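Local structure of mevalonate kinase (Staphylococcus aureus, 2X7I) at residues I39-I43 with A110-S115; P67-L73 with A135-H140; S205-H209 with D239-L243. The protein probably catalyses the ATP-dependent phosphorylation of mevalonate to 5-phosphomevalonate, an early step of isoprenoid biosynthesis. All coordinates share one frame. Residue numbers count along the deposited sequence, not the author numbering.

Contact 1 (I39-I43 with A110-S115); sequences IKVLI and AFVRAS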
loop_
_atom_site.group_PDB
_atom_site.type_symbol
_atom_site.label_atom_id
_atom_site.label_comp_id
_atom_site.label_asym_id
_atom_site.label_seq_id
_atom_site.Cartn_x
_atom_site.Cartn_y
_atom_site.Cartn_z
ATOM N N ILE A 39 0.715 -9.722 -2.477
ATOM C CA ILE A 39 1.967 -10.409 -2.264
ATOM C C ILE A 39 1.648 -11.830 -1.809
ATOM O O ILE A 39 0.875 -12.013 -0.867
ATOM C CB ILE A 39 2.825 -9.684 -1.221
ATOM C CG1 ILE A 39 3.200 -8.293 -1.750
ATOM C CG2 ILE A 39 4.054 -10.504 -0.874
ATOM C CD1 ILE A 39 4.594 -7.817 -1.365
ATOM N N LYS A 40 2.233 -12.819 -2.492
ATOM C CA LYS A 40 2.065 -14.231 -2.160
ATOM C C LYS A 40 3.414 -14.837 -1.760
ATOM O O LYS A 40 4.406 -14.661 -2.469
ATOM C CB LYS A 40 1.534 -15.007 -3.370
ATOM C CG LYS A 40 0.219 -14.496 -3.953
ATOM C CD LYS A 40 -0.123 -15.242 -5.231
ATOM C CE LYS A 40 -1.488 -14.843 -5.774
ATOM N NZ LYS A 40 -1.531 -13.410 -6.205
ATOM N N VAL A 41 3.438 -15.565 -0.646
ATOM C CA VAL A 41 4.628 -16.301 -0.225
ATOM C C VAL A 41 4.322 -17.798 -0.124
ATOM O O VAL A 41 3.309 -18.197 0.450
ATOM C CB VAL A 41 5.188 -15.775 1.132
ATOM C CG1 VAL A 41 6.333 -16.670 1.638
ATOM C CG2 VAL A 41 5.641 -14.315 0.994
ATOM N N LEU A 42 5.202 -18.612 -0.697
ATOM C CA LEU A 42 5.127 -20.067 -0.589
ATOM C C LEU A 42 6.431 -20.592 0.017
ATOM O O LEU A 42 7.514 -20.224 -0.427
ATOM C CB LEU A 42 4.891 -20.693 -1.966
ATOM C CG LEU A 42 4.921 -22.223 -2.043
ATOM C CD1 LEU A 42 3.799 -22.859 -1.218
ATOM C CD2 LEU A 42 4.850 -22.689 -3.500
ATOM N N ILE A 43 6.309 -21.449 1.028
ATOM C CA ILE A 43 7.450 -22.095 1.673
ATOM C C ILE A 43 7.282 -23.598 1.518
ATOM O O ILE A 43 6.312 -24.157 2.025
ATOM C CB ILE A 43 7.528 -21.756 3.185
ATOM C CG1 ILE A 43 7.378 -20.243 3.407
ATOM C CG2 ILE A 43 8.832 -22.292 3.781
ATOM C CD1 ILE A 43 7.616 -19.781 4.839
ATOM N N ALA A 110 2.404 -11.604 4.611
ATOM C CA ALA A 110 2.392 -12.793 3.774
ATOM C C ALA A 110 3.385 -13.836 4.279
ATOM O O ALA A 110 3.060 -15.026 4.379
ATOM C CB ALA A 110 2.705 -12.427 2.349
ATOM N N PHE A 111 4.594 -13.393 4.603
ATOM C CA PHE A 111 5.621 -14.313 5.067
ATOM C C PHE A 111 5.253 -14.980 6.403
ATOM O O PHE A 111 5.496 -16.184 6.590
ATOM C CB PHE A 111 6.979 -13.634 5.185
ATOM C CG PHE A 111 8.061 -14.572 5.580
ATOM C CD1 PHE A 111 8.690 -15.355 4.630
ATOM C CD2 PHE A 111 8.409 -14.726 6.903
ATOM C CE1 PHE A 111 9.669 -16.266 4.999
ATOM C CE2 PHE A 111 9.383 -15.631 7.274
ATOM C CZ PHE A 111 10.015 -16.399 6.326
ATOM N N VAL A 112 4.686 -14.200 7.323
ATOM C CA VAL A 112 4.299 -14.725 8.632
ATOM C C VAL A 112 3.154 -15.724 8.496
ATOM O O VAL A 112 3.180 -16.772 9.117
ATOM C CB VAL A 112 3.888 -13.618 9.613
ATOM C CG1 VAL A 112 3.225 -14.236 10.856
ATOM C CG2 VAL A 112 5.097 -12.778 10.001
ATOM N N ARG A 113 2.155 -15.385 7.689
ATOM C CA ARG A 113 1.075 -16.300 7.371
ATOM C C ARG A 113 1.602 -17.635 6.804
ATOM O O ARG A 113 1.278 -18.702 7.317
ATOM C CB ARG A 113 0.105 -15.643 6.388
ATOM C CG ARG A 113 -0.842 -14.672 7.064
ATOM C CD ARG A 113 -1.667 -13.850 6.075
ATOM N NE ARG A 113 -2.727 -13.127 6.779
ATOM C CZ ARG A 113 -3.396 -12.077 6.307
ATOM N NH1 ARG A 113 -3.144 -11.580 5.099
ATOM N NH2 ARG A 113 -4.332 -11.520 7.055
ATOM N N ALA A 114 2.422 -17.552 5.756
ATOM C CA ALA A 114 3.060 -18.717 5.160
ATOM C C ALA A 114 3.815 -19.545 6.198
ATOM O O ALA A 114 3.762 -20.781 6.175
ATOM C CB ALA A 114 4.015 -18.279 4.052
ATOM N N SER A 115 4.513 -18.855 7.098
ATOM C CA SER A 115 5.341 -19.502 8.120
ATOM C C SER A 115 4.504 -20.344 9.061
ATOM O O SER A 115 4.840 -21.494 9.330
ATOM C CB SER A 115 6.109 -18.462 8.947
ATOM O OG SER A 115 6.982 -17.716 8.125
#
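This is alpha/beta layer packing in the N-terminal domain of the GHMP kinase fold, where helix 103-119 lies on one face of the mixed sheet. The axes of the short segments run broadly parallel, at 32°, and approach to 7.4 Å, a close spacing consistent with the two small alanines at the interface. Ala-110 and Ala-114, one turn apart, point their CB atoms at the strand. The t rotamer of Val-41 directs CG2 to Ala-110 CB (3.7 Å) and CG1 to Ala-114 CB (3.7 Å), so both methyls are used. Ile-39 and Ile-43 flank it on the same face, while Lys-40 and Leu-42 point away. Phe-111, also t, leaves the helix sideways and brings its ring to Val-41 and Ile-43; helix 70-80 packs on it through Leu-73, Val-74 and Phe-77. Extended in chi2, Ile-43 brings CD1 to 4.1 Å from Phe-111 CE1. In its m rotamer Ser-115 turns its hydroxyl back along the helix, where OG donates to Phe-111 O at 2.6 Å.

Contact 2 (P67-L73 with A135-H140); sequences PDHLKSL and AEQIAH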
loop_
_atom_site.group_PDB
_atom_site.type_symbol
_atom_site.label_atom_id
_atom_site.label_comp_id
_atom_site.label_asym_id
_atom_site.label_seq_id
_atom_site.Cartn_x
_atom_site.Cartn_y
_atom_site.Cartn_z
ATOM N N PRO A 67 15.590 -2.509 -0.670
ATOM C CA PRO A 67 15.615 -2.221 0.774
ATOM C C PRO A 67 14.879 -3.218 1.687
ATOM O O PRO A 67 15.012 -3.113 2.904
ATOM C CB PRO A 67 14.937 -0.840 0.874
ATOM C CG PRO A 67 15.148 -0.214 -0.440
ATOM C CD PRO A 67 15.129 -1.337 -1.441
ATOM N N ASP A 68 14.113 -4.153 1.120
ATOM C CA ASP A 68 13.340 -5.115 1.917
ATOM C C ASP A 68 14.047 -6.473 1.910
ATOM O O ASP A 68 13.968 -7.217 0.940
ATOM C CB ASP A 68 11.914 -5.235 1.370
ATOM C CG ASP A 68 10.928 -5.753 2.405
ATOM O OD1 ASP A 68 11.227 -5.726 3.611
ATOM O OD2 ASP A 68 9.829 -6.175 2.014
ATOM N N HIS A 69 14.720 -6.789 3.011
ATOM C CA HIS A 69 15.690 -7.876 3.041
ATOM C C HIS A 69 15.029 -9.166 3.501
ATOM O O HIS A 69 15.075 -9.519 4.680
ATOM C CB HIS A 69 16.868 -7.505 3.955
ATOM C CG HIS A 69 17.482 -6.178 3.634
ATOM N ND1 HIS A 69 17.804 -5.247 4.601
ATOM C CD2 HIS A 69 17.822 -5.622 2.446
ATOM C CE1 HIS A 69 18.330 -4.182 4.022
ATOM N NE2 HIS A 69 18.354 -4.385 2.714
ATOM N N LEU A 70 14.442 -9.876 2.541
ATOM C CA LEU A 70 13.671 -11.089 2.809
ATOM C C LEU A 70 14.554 -12.253 3.260
ATOM O O LEU A 70 14.106 -13.122 4.003
ATOM C CB LEU A 70 12.862 -11.492 1.569
ATOM C CG LEU A 70 12.096 -10.354 0.878
ATOM C CD1 LEU A 70 11.066 -10.908 -0.099
ATOM C CD2 LEU A 70 11.427 -9.426 1.885
ATOM N N LYS A 71 15.808 -12.256 2.819
ATOM C CA LYS A 71 16.783 -13.266 3.248
ATOM C C LYS A 71 16.927 -13.309 4.774
ATOM O O LYS A 71 17.127 -14.381 5.350
ATOM C CB LYS A 71 18.141 -13.027 2.576
ATOM C CG LYS A 71 18.133 -13.415 1.108
ATOM C CD LYS A 71 19.395 -13.043 0.341
ATOM C CE LYS A 71 19.398 -13.787 -1.017
ATOM N NZ LYS A 71 20.523 -13.427 -1.936
ATOM N N SER A 72 16.807 -12.147 5.419
ATOM C CA SER A 72 16.824 -12.074 6.876
ATOM C C SER A 72 15.620 -12.769 7.513
ATOM O O SER A 72 15.768 -13.425 8.549
ATOM C CB SER A 72 16.892 -10.613 7.357
ATOM O OG SER A 72 18.186 -10.082 7.130
ATOM N N LEU A 73 14.436 -12.618 6.911
ATOM C CA LEU A 73 13.245 -13.286 7.426
ATOM C C LEU A 73 13.378 -14.809 7.322
ATOM O O LEU A 73 12.999 -15.529 8.237
ATOM C CB LEU A 73 11.975 -12.820 6.704
ATOM C CG LEU A 73 11.603 -11.337 6.817
ATOM C CD1 LEU A 73 10.210 -11.079 6.239
ATOM C CD2 LEU A 73 11.715 -10.831 8.258
ATOM N N ALA A 135 8.954 -8.460 11.868
ATOM C CA ALA A 135 9.585 -8.855 10.593
ATOM C C ALA A 135 9.939 -7.638 9.733
ATOM O O ALA A 135 11.005 -7.592 9.123
ATOM C CB ALA A 135 8.694 -9.827 9.815
ATOM N N GLU A 136 9.043 -6.662 9.700
ATOM C CA GLU A 136 9.303 -5.378 9.046
ATOM C C GLU A 136 10.553 -4.693 9.612
ATOM O O GLU A 136 11.410 -4.242 8.858
ATOM C CB GLU A 136 8.105 -4.459 9.204
ATOM C CG GLU A 136 6.872 -4.937 8.458
ATOM C CD GLU A 136 5.598 -4.369 9.034
ATOM O OE1 GLU A 136 5.633 -3.237 9.550
ATOM O OE2 GLU A 136 4.560 -5.051 8.965
ATOM N N GLN A 137 10.670 -4.660 10.934
ATOM C CA GLN A 137 11.864 -4.103 11.596
ATOM C C GLN A 137 13.158 -4.789 11.149
ATOM O O GLN A 137 14.124 -4.126 10.787
ATOM C CB GLN A 137 11.704 -4.182 13.124
ATOM C CG GLN A 137 12.966 -3.936 13.935
ATOM C CD GLN A 137 13.429 -2.499 13.888
ATOM O OE1 GLN A 137 12.617 -1.566 13.946
ATOM N NE2 GLN A 137 14.744 -2.306 13.796
ATOM N N ILE A 138 13.153 -6.117 11.174
ATOM C CA ILE A 138 14.303 -6.930 10.788
ATOM C C ILE A 138 14.642 -6.821 9.299
ATOM O O ILE A 138 15.808 -6.647 8.930
ATOM C CB ILE A 138 14.027 -8.411 11.110
ATOM C CG1 ILE A 138 14.081 -8.629 12.624
ATOM C CG2 ILE A 138 15.006 -9.339 10.399
ATOM C CD1 ILE A 138 13.540 -9.981 13.028
ATOM N N ALA A 139 13.623 -6.934 8.454
ATOM C CA ALA A 139 13.813 -6.958 7.003
ATOM C C ALA A 139 14.022 -5.564 6.410
ATOM O O ALA A 139 14.772 -5.411 5.455
ATOM C CB ALA A 139 12.619 -7.656 6.315
ATOM N N HIS A 140 13.351 -4.564 6.980
ATOM C CA HIS A 140 13.282 -3.219 6.392
ATOM C C HIS A 140 13.791 -2.096 7.318
ATOM O O HIS A 140 13.968 -0.960 6.872
ATOM C CB HIS A 140 11.835 -2.949 5.950
ATOM C CG HIS A 140 11.653 -1.700 5.143
ATOM N ND1 HIS A 140 12.405 -1.414 4.024
ATOM C CD2 HIS A 140 10.781 -0.672 5.284
ATOM C CE1 HIS A 140 12.018 -0.255 3.521
ATOM N NE2 HIS A 140 11.029 0.214 4.264
HETATM O O HOH W 1 16.162 -1.349 4.499
#
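Within the N-terminal domain of the GHMP kinase fold, the last turns of helix 125-140 meet the inverse gamma turn centred on His-69 and the first turn of helix 70-80. At Ala-135 the small side chain leaves room for Leu-73: Leu-73 CD2 comes to 3.5 Å from Ala-135 CB and 3.4 Å from Ala-135 O. Glu-136 points away, its carboxylate taken up by Ser-144 N and Thr-148 OG1. Nearly one turn beyond Ala-135, Ile-138 covers the more open side, with CG2 at 3.8 Å from Ser-72 CB and 4.2 Å from Leu-73 CD2. Ala-139 is the most extensively covered residue of the contact. Ala-139 CB lies 3.8 Å from Leu-73 CD2 and 3.6 Å from Asp-68 OD1. The Ala-139 carbonyl, near the end of the helix, accepts the one strong direct hydrogen bond across the segments, from His-69 N to Ala-139 O (2.8 Å, 163°). The helix end is thus tied to backbone at the turn. The His-140 ring lies beside Pro-67, with Pro-67 O at its edge, and is also about 4 Å from a bound citrate that probably came from the crystallisation liquor. His-140 ND1 donates a weak hydrogen bond to Pro-67 O at 3.3 Å, and one water reinforces the join, donating to Pro-67 O at 2.6 Å and to His-140 O at 3.3 Å.

Contact 3 (S205-H209 with D239-L243); sequences SHVKH and DLKAL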
loop_
_atom_site.group_PDB
_atom_site.type_symbol
_atom_site.label_atom_id
_atom_site.label_comp_id
_atom_site.label_asym_id
_atom_site.label_seq_id
_atom_site.Cartn_x
_atom_site.Cartn_y
_atom_site.Cartn_z
ATOM N N SER A 205 1.952 24.443 6.507
ATOM C CA SER A 205 0.557 24.854 6.425
ATOM C C SER A 205 -0.282 23.842 5.637
ATOM O O SER A 205 -1.449 23.644 5.949
ATOM C CB SER A 205 0.448 26.249 5.799
ATOM O OG SER A 205 1.196 26.322 4.598
ATOM N N HIS A 206 0.312 23.202 4.630
ATOM C CA HIS A 206 -0.378 22.139 3.886
ATOM C C HIS A 206 -0.665 20.923 4.768
ATOM O O HIS A 206 -1.742 20.346 4.687
ATOM C CB HIS A 206 0.406 21.688 2.642
ATOM C CG HIS A 206 -0.234 20.541 1.911
ATOM N ND1 HIS A 206 -1.496 20.619 1.361
ATOM C CD2 HIS A 206 0.219 19.297 1.622
ATOM C CE1 HIS A 206 -1.800 19.473 0.783
ATOM N NE2 HIS A 206 -0.775 18.653 0.925
ATOM N N VAL A 207 0.302 20.555 5.600
ATOM C CA VAL A 207 0.168 19.430 6.519
ATOM C C VAL A 207 -0.800 19.786 7.634
ATOM O O VAL A 207 -1.542 18.931 8.105
ATOM C CB VAL A 207 1.530 19.017 7.149
ATOM C CG1 VAL A 207 1.371 17.719 7.929
ATOM C CG2 VAL A 207 2.595 18.848 6.073
ATOM N N LYS A 208 -0.777 21.044 8.059
ATOM C CA LYS A 208 -1.776 21.562 8.987
ATOM C C LYS A 208 -3.172 21.422 8.372
ATOM O O LYS A 208 -4.092 20.922 9.022
ATOM C CB LYS A 208 -1.472 23.019 9.353
ATOM C CG LYS A 208 -2.553 23.704 10.191
ATOM C CD LYS A 208 -2.067 25.028 10.773
ATOM C CE LYS A 208 -3.077 25.604 11.782
ATOM N NZ LYS A 208 -2.581 26.856 12.465
ATOM N N HIS A 209 -3.306 21.789 7.100
ATOM C CA HIS A 209 -4.613 21.750 6.429
ATOM C C HIS A 209 -5.120 20.339 6.139
ATOM O O HIS A 209 -6.320 20.095 6.234
ATOM C CB HIS A 209 -4.605 22.570 5.132
ATOM C CG HIS A 209 -4.236 24.005 5.329
ATOM N ND1 HIS A 209 -3.596 24.745 4.361
ATOM C CD2 HIS A 209 -4.375 24.824 6.400
ATOM C CE1 HIS A 209 -3.371 25.965 4.819
ATOM N NE2 HIS A 209 -3.834 26.039 6.055
ATOM N N ASP A 239 -4.983 22.683 -2.375
ATOM C CA ASP A 239 -4.213 23.160 -1.226
ATOM C C ASP A 239 -2.717 22.932 -1.432
ATOM O O ASP A 239 -1.923 23.850 -1.214
ATOM C CB ASP A 239 -4.658 22.482 0.076
ATOM C CG ASP A 239 -4.021 23.112 1.308
ATOM O OD1 ASP A 239 -2.979 22.602 1.764
ATOM O OD2 ASP A 239 -4.544 24.139 1.807
ATOM N N LEU A 240 -2.341 21.725 -1.858
ATOM C CA LEU A 240 -0.934 21.406 -2.138
ATOM C C LEU A 240 -0.353 22.345 -3.192
ATOM O O LEU A 240 0.736 22.895 -3.012
ATOM C CB LEU A 240 -0.771 19.951 -2.615
ATOM C CG LEU A 240 0.656 19.526 -3.009
ATOM C CD1 LEU A 240 1.541 19.373 -1.777
ATOM C CD2 LEU A 240 0.637 18.245 -3.825
ATOM N N LYS A 241 -1.092 22.515 -4.285
ATOM C CA LYS A 241 -0.639 23.312 -5.424
ATOM C C LYS A 241 -0.565 24.798 -5.089
ATOM O O LYS A 241 0.328 25.500 -5.550
ATOM C CB LYS A 241 -1.578 23.130 -6.613
ATOM C CG LYS A 241 -1.584 21.752 -7.237
ATOM C CD LYS A 241 -1.712 21.837 -8.766
ATOM C CE LYS A 241 -2.904 22.684 -9.235
ATOM N NZ LYS A 241 -2.522 23.560 -10.392
ATOM N N ALA A 242 -1.525 25.265 -4.297
ATOM C CA ALA A 242 -1.537 26.635 -3.816
ATOM C C ALA A 242 -0.279 26.955 -3.007
ATOM O O ALA A 242 0.260 28.055 -3.105
ATOM C CB ALA A 242 -2.785 26.875 -2.966
ATOM N N LEU A 243 0.188 25.981 -2.225
ATOM C CA LEU A 243 1.231 26.217 -1.221
ATOM C C LEU A 243 2.611 25.691 -1.592
ATOM O O LEU A 243 3.556 25.901 -0.845
ATOM C CB LEU A 243 0.810 25.607 0.123
ATOM C CG LEU A 243 -0.371 26.295 0.806
ATOM C CD1 LEU A 243 -0.788 25.503 2.030
ATOM C CD2 LEU A 243 -0.023 27.750 1.162
#
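The two segments run almost antiparallel, at 164°, with their short axes 9.7 Å apart at closest approach; His-206 and Leu-240 have the nearest CA atoms, 6.1 Å from each other. They belong to a helical hairpin in the C-terminal half of the chain, the beginning of helix 203-222 lying beside the end of helix 226-243. The Asp-239 carboxylate meets two histidines set three residues apart on the facing helix. His-206 ND1 donates to Asp-239 OD1 at 2.5 Å with a nearly straight angle of 168°, a His-carboxylate hydrogen bond. The bonds from His-209 are weak: its ND1 reaches Asp-239 OD2 at 2.8 Å and Asp-239 OD1 at 3.4 Å. Two leucines pack beside this group. Leu-240 sits over one face of the His-206 ring, CD1 making a CH-pi contact 3.9 Å from the centroid, while Leu-243 CD1 approaches His-209 ND1 (3.7 Å) and the poorly ordered Ser-205 OG (3.3 Å, less certain), a hydroxyl hydrogen-bonded to Gln-202 O. One carboxylate thus links two positions of the facing helix, mainly through His-206. These bonds need a proton on ND1, which a neutral tautomer already supplies, so the geometry does not establish a charged histidine.

Contacts 1 and 2 belong to the N-terminal domain and touch, Phe-111 CZ packing 3.6 Å from Leu-73 O, so that helix 70-80 connects them; the helices they use, 103-119 and 125-140, are consecutive in the chain. Contact 1 is fully buried and joins sheet to helix by apolar packing, without a hydrogen bond across its segments. Contact 2 is only partly buried, and it combines leucine-alanine packing with a backbone hydrogen bond, a weak histidine bond and a water bridge. Contact 3 lies across the molecule, its centre about 40 Å from that of contact 1, on a surface helix pair where an aspartate and two histidines dominate.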